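Local coordinates for alkaline phosphatase (Thermus thermophilus, PDB 7KWD), which probably acts as a homodimeric, zinc- and magnesium-dependent alkaline phosphatase that removes phosphate groups from phosphorylated compounds, at residues 275-280 against 284-289; 399-402 against 406-409. One frame throughout, in Å; residues are numbered along the deposited sequence.

Interaction 1 (275-280 against 284-289); sequences DHANHL and GATLWD. With ZN (zinc ion), chain F.
A277 and T286 mark the closest pass of two helix segments whose touching residues are buried, with 5.1 Å between A277 CA and T286 CA. Segments 275-280 and 284-289 run almost antiparallel, at 167°. Their axes come within 8.1 Å, a close approach that the small residues on both facing sides permit. A277 CB points into the partner helix. It sits 3.6 Å from A285 CB and 3.2 Å from T286 OG1. Beside this apolar pair is one side-chain hydrogen bond. T286 OG1 donates to N278 OD1 at 2.7 Å, and the two side chains meet nearly at right angles. The hydroxyl does not lie in the amide plane but above it, with a C=O...donor angle of 136°. In T286, OG1 stands beside its own backbone N (chi1 -59°), which places the hydroxyl on the face turned to helix 273-280. D282 O, one turn earlier, is a second acceptor for the same hydroxyl proton. T286 CG2 packs against N278 OD1, 3.2 Å away. The other end of the N278 amide is held too, since ND2 bonds to D53 OD2 on helix 51-65. Were N278 an alanine, the T286 hydroxyl would probably be left with D282 O but no cross-helix acceptor, and D53 would lose an amide donor. Two residues on another side of helix 273-280 bind zinc. D275 OD2 lies 2.0 Å from the zinc ion, and H279 NE2 lies 2.2 Å from it. They are one helical turn apart, and H433 binds the same ion. T320 and G431 hold the second polar atoms of these ligands, D275 OD1 and H279 ND1. The pair is an antiparallel helical hairpin whose first helix supplies zinc ligands to the metal site of an alkaline phosphatase.

Interaction 2 (399-402 against 406-409); sequences VRQG and ANTM
Q401 and N407 face each other where a short loop turns back onto the first turn of helix 406-412. The loop leads into that helix and is pinned to it by this contact between side-chain amides. Both segments belong to the long insert between strands 310-325 and 426-428. The insert lies at the dimer interface, and its position probably resembles that of the crown region of related alkaline phosphatases. The two amide planes stand nearly perpendicular, at 79°. Q401 brings its NE2 end and N407 its OD1 end to the meeting point. Q401 NE2 donates to N407 OD1 at 3.1 Å, but the N-H...O angle of 147° makes this a weak bond. The Q401 chain is bent at chi2 (-82°), which folds its amide back beside N407. Its NE2 end therefore also lies alongside the carbon stem of N407, with 3.7 Å between Q401 NE2 and N407 CB. The carbon parts of the chains meet as well, with 3.9 Å between Q401 CB and N407 CB. Q401 CB in turn lies 3.6 Å from N407 OD1. Each amide has firmer partners outside the contact. Q401 OE1 accepts from W411 NE1 of its own chain, further along helix 406-412, and Q401 NE2 also bonds to N281 OD1, while the strongest partner of N407 ND2 is H279 O. Both ends of each buried amide are therefore engaged, which should fix which end is oxygen and which is nitrogen. The second subunit covers part of the loop, where R400 makes a cation-pi contact with W411 of that subunit. N407 OD1 reaches in to the loop backbone itself, stopping 3.3 Å from Q401 C and 3.5 Å from G402 N.

Along the chain, interaction 1 comes first and closes the short turn 281-282 between helices 273-280 and 283-306. The chain then runs through strand 310-325 and the helices of the insert before interaction 2 closes the loop 403-405. The two neither nest nor cross. They lie in series, with centres about 14 Å apart, yet they touch. N407 ND2 stands 2.9 Å from H279 O and 3.2 Å from L280 O, both probable hydrogen bonds. N281, in the first turn, bridges N278 and Q401. Segment 431-433 serves both contacts: H433 binds the zinc, G431 O accepts from the ligand H279, and Q432 meets the loop 399-402. The insert is thus tied to the metal-binding core.

Interaction 1 (275-280 against 284-289)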
loop_
_atom_site.group_PDB
_atom_site.type_symbol
_atom_site.label_atom_id
_atom_site.label_comp_id
_atom_site.label_asym_id
_atom_site.label_seq_id
_atom_site.Cartn_x
_atom_site.Cartn_y
_atom_site.Cartn_z
ATOM N N ASP A 275 6.677 -5.539 11.649
ATOM C CA ASP A 275 6.107 -4.348 12.273
ATOM C C ASP A 275 7.181 -3.519 12.965
ATOM O O ASP A 275 7.321 -2.326 12.702
ATOM C CB ASP A 275 5.016 -4.784 13.262
ATOM C CG ASP A 275 4.318 -3.638 13.919
ATOM O OD1 ASP A 275 3.697 -2.827 13.179
ATOM O OD2 ASP A 275 4.364 -3.568 15.173
ATOM N N HIS A 276 7.997 -4.159 13.801
ATOM C CA HIS A 276 8.975 -3.427 14.594
ATOM C C HIS A 276 9.987 -2.723 13.708
ATOM O O HIS A 276 10.327 -1.561 13.939
ATOM C CB HIS A 276 9.695 -4.376 15.551
ATOM C CG HIS A 276 8.773 -5.023 16.531
ATOM N ND1 HIS A 276 9.173 -6.022 17.375
ATOM C CD2 HIS A 276 7.458 -4.829 16.777
ATOM C CE1 HIS A 276 8.155 -6.414 18.119
ATOM N NE2 HIS A 276 7.099 -5.705 17.776
ATOM N N ALA A 277 10.502 -3.423 12.695
ATOM C CA ALA A 277 11.452 -2.782 11.802
ATOM C C ALA A 277 10.803 -1.616 11.095
ATOM O O ALA A 277 11.443 -0.589 10.860
ATOM C CB ALA A 277 11.992 -3.781 10.785
ATOM N N ASN A 278 9.530 -1.767 10.716
ATOM C CA ASN A 278 8.860 -0.661 10.043
ATOM C C ASN A 278 8.700 0.516 10.979
ATOM O O ASN A 278 8.740 1.671 10.528
ATOM C CB ASN A 278 7.508 -1.099 9.493
ATOM C CG ASN A 278 7.651 -1.988 8.249
ATOM O OD1 ASN A 278 8.670 -1.983 7.571
ATOM N ND2 ASN A 278 6.616 -2.760 7.975
ATOM N N HIS A 279 8.473 0.235 12.277
ATOM C CA HIS A 279 8.465 1.281 13.297
ATOM C C HIS A 279 9.807 2.015 13.344
ATOM O O HIS A 279 9.846 3.251 13.392
ATOM C CB HIS A 279 8.160 0.678 14.669
ATOM C CG HIS A 279 6.708 0.453 14.934
ATOM N ND1 HIS A 279 5.769 1.453 14.806
ATOM C CD2 HIS A 279 6.028 -0.657 15.316
ATOM C CE1 HIS A 279 4.580 0.978 15.121
ATOM N NE2 HIS A 279 4.716 -0.292 15.451
ATOM N N LEU A 280 10.924 1.265 13.328
ATOM C CA LEU A 280 12.232 1.916 13.294
ATOM C C LEU A 280 12.477 2.714 12.006
ATOM O O LEU A 280 13.372 3.561 11.981
ATOM C CB LEU A 280 13.360 0.894 13.418
ATOM C CG LEU A 280 13.221 -0.159 14.502
ATOM C CD1 LEU A 280 14.403 -1.064 14.512
ATOM C CD2 LEU A 280 13.056 0.501 15.831
ATOM N N GLY A 284 16.184 -2.210 5.786
ATOM C CA GLY A 284 16.993 -3.421 5.707
ATOM C C GLY A 284 16.566 -4.455 6.733
ATOM O O GLY A 284 16.592 -5.660 6.466
ATOM N N ALA A 285 16.181 -4.009 7.923
ATOM C CA ALA A 285 15.665 -4.967 8.889
ATOM C C ALA A 285 14.311 -5.542 8.439
ATOM O O ALA A 285 14.074 -6.750 8.554
ATOM C CB ALA A 285 15.550 -4.323 10.267
ATOM N N THR A 286 13.442 -4.697 7.890
ATOM C CA THR A 286 12.168 -5.180 7.362
ATOM C C THR A 286 12.385 -6.244 6.304
ATOM O O THR A 286 11.738 -7.298 6.320
ATOM C CB THR A 286 11.381 -4.019 6.775
ATOM O OG1 THR A 286 11.167 -3.054 7.802
ATOM C CG2 THR A 286 10.070 -4.510 6.209
ATOM N N LEU A 287 13.300 -5.983 5.384
ATOM C CA LEU A 287 13.563 -6.909 4.306
ATOM C C LEU A 287 13.960 -8.276 4.836
ATOM O O LEU A 287 13.448 -9.295 4.372
ATOM C CB LEU A 287 14.662 -6.357 3.401
ATOM C CG LEU A 287 15.326 -7.366 2.471
ATOM C CD1 LEU A 287 14.360 -7.774 1.368
ATOM C CD2 LEU A 287 16.586 -6.763 1.822
ATOM N N TRP A 288 14.907 -8.324 5.788
ATOM C CA TRP A 288 15.393 -9.624 6.236
ATOM C C TRP A 288 14.338 -10.374 7.046
ATOM O O TRP A 288 14.305 -11.608 6.992
ATOM C CB TRP A 288 16.726 -9.478 7.005
ATOM C CG TRP A 288 17.839 -9.397 6.005
ATOM C CD1 TRP A 288 18.521 -8.288 5.636
ATOM C CD2 TRP A 288 18.350 -10.466 5.198
ATOM N NE1 TRP A 288 19.428 -8.593 4.666
ATOM C CE2 TRP A 288 19.347 -9.928 4.379
ATOM C CE3 TRP A 288 18.069 -11.821 5.103
ATOM C CZ2 TRP A 288 20.057 -10.697 3.462
ATOM C CZ3 TRP A 288 18.782 -12.592 4.193
ATOM C CH2 TRP A 288 19.767 -12.025 3.390
ATOM N N ASP A 289 13.453 -9.677 7.765
ATOM C CA ASP A 289 12.370 -10.402 8.439
ATOM C C ASP A 289 11.320 -10.865 7.432
ATOM O O ASP A 289 10.668 -11.903 7.628
ATOM C CB ASP A 289 11.737 -9.542 9.545
ATOM C CG ASP A 289 12.435 -9.732 10.901
ATOM O OD1 ASP A 289 13.679 -9.819 10.898
ATOM O OD2 ASP A 289 11.761 -9.848 11.961
HETATM ZN ZN ZN F . 3.286 -1.976 15.690
#

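Interaction 2 (399-402 against 406-409)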
loop_
_atom_site.group_PDB
_atom_site.type_symbol
_atom_site.label_atom_id
_atom_site.label_comp_id
_atom_site.label_asym_id
_atom_site.label_seq_id
_atom_site.Cartn_x
_atom_site.Cartn_y
_atom_site.Cartn_z
ATOM N N VAL A 399 6.600 13.415 16.068
ATOM C CA VAL A 399 5.178 13.085 16.150
ATOM C C VAL A 399 4.721 12.293 14.927
ATOM O O VAL A 399 4.218 11.175 15.048
ATOM C CB VAL A 399 4.326 14.360 16.338
ATOM C CG1 VAL A 399 2.828 14.030 16.364
ATOM C CG2 VAL A 399 4.763 15.043 17.630
ATOM N N ARG A 400 4.836 12.879 13.745
ATOM C CA ARG A 400 4.689 12.085 12.537
ATOM C C ARG A 400 5.691 10.952 12.548
ATOM O O ARG A 400 5.342 9.784 12.303
ATOM C CB ARG A 400 4.871 12.971 11.316
ATOM C CG ARG A 400 5.084 12.219 10.019
ATOM C CD ARG A 400 4.733 13.121 8.855
ATOM N NE ARG A 400 5.468 12.713 7.669
ATOM C CZ ARG A 400 5.430 13.369 6.518
ATOM N NH1 ARG A 400 4.697 14.465 6.430
ATOM N NH2 ARG A 400 6.135 12.926 5.478
ATOM N N GLN A 401 6.937 11.265 12.905
ATOM C CA GLN A 401 7.995 10.265 13.053
ATOM C C GLN A 401 8.102 9.892 14.534
ATOM O O GLN A 401 9.028 10.288 15.242
ATOM C CB GLN A 401 9.294 10.807 12.482
ATOM C CG GLN A 401 9.237 11.217 10.993
ATOM C CD GLN A 401 9.403 10.049 10.008
ATOM O OE1 GLN A 401 9.499 10.270 8.798
ATOM N NE2 GLN A 401 9.419 8.815 10.522
ATOM N N GLY A 402 7.177 9.063 14.991
ATOM C CA GLY A 402 6.930 8.864 16.405
ATOM C C GLY A 402 7.779 7.824 17.107
ATOM O O GLY A 402 7.555 7.538 18.285
ATOM N N ALA A 406 15.207 5.921 16.449
ATOM C CA ALA A 406 15.407 5.220 15.181
ATOM C C ALA A 406 14.989 6.053 13.978
ATOM O O ALA A 406 15.663 6.022 12.941
ATOM C CB ALA A 406 14.643 3.902 15.177
ATOM N N ASN A 407 13.873 6.791 14.074
ATOM C CA ASN A 407 13.421 7.533 12.903
ATOM C C ASN A 407 14.376 8.676 12.565
ATOM O O ASN A 407 14.533 9.028 11.393
ATOM C CB ASN A 407 11.998 8.093 13.082
ATOM C CG ASN A 407 10.884 7.011 13.085
ATOM O OD1 ASN A 407 9.715 7.357 13.233
ATOM N ND2 ASN A 407 11.239 5.732 12.935
ATOM N N THR A 408 14.996 9.297 13.574
ATOM C CA THR A 408 16.039 10.276 13.268
ATOM C C THR A 408 17.214 9.586 12.589
ATOM O O THR A 408 17.813 10.123 11.647
ATOM C CB THR A 408 16.491 11.001 14.542
ATOM O OG1 THR A 408 15.374 11.683 15.130
ATOM C CG2 THR A 408 17.579 12.038 14.216
ATOM N N MET A 409 17.550 8.374 13.040
ATOM C CA MET A 409 18.585 7.601 12.363
ATOM C C MET A 409 18.247 7.417 10.887
ATOM O O MET A 409 19.111 7.563 10.017
ATOM C CB MET A 409 18.751 6.257 13.072
ATOM C CG MET A 409 19.354 6.405 14.475
ATOM S SD MET A 409 19.388 4.912 15.467
ATOM C CE MET A 409 20.766 4.022 14.721
#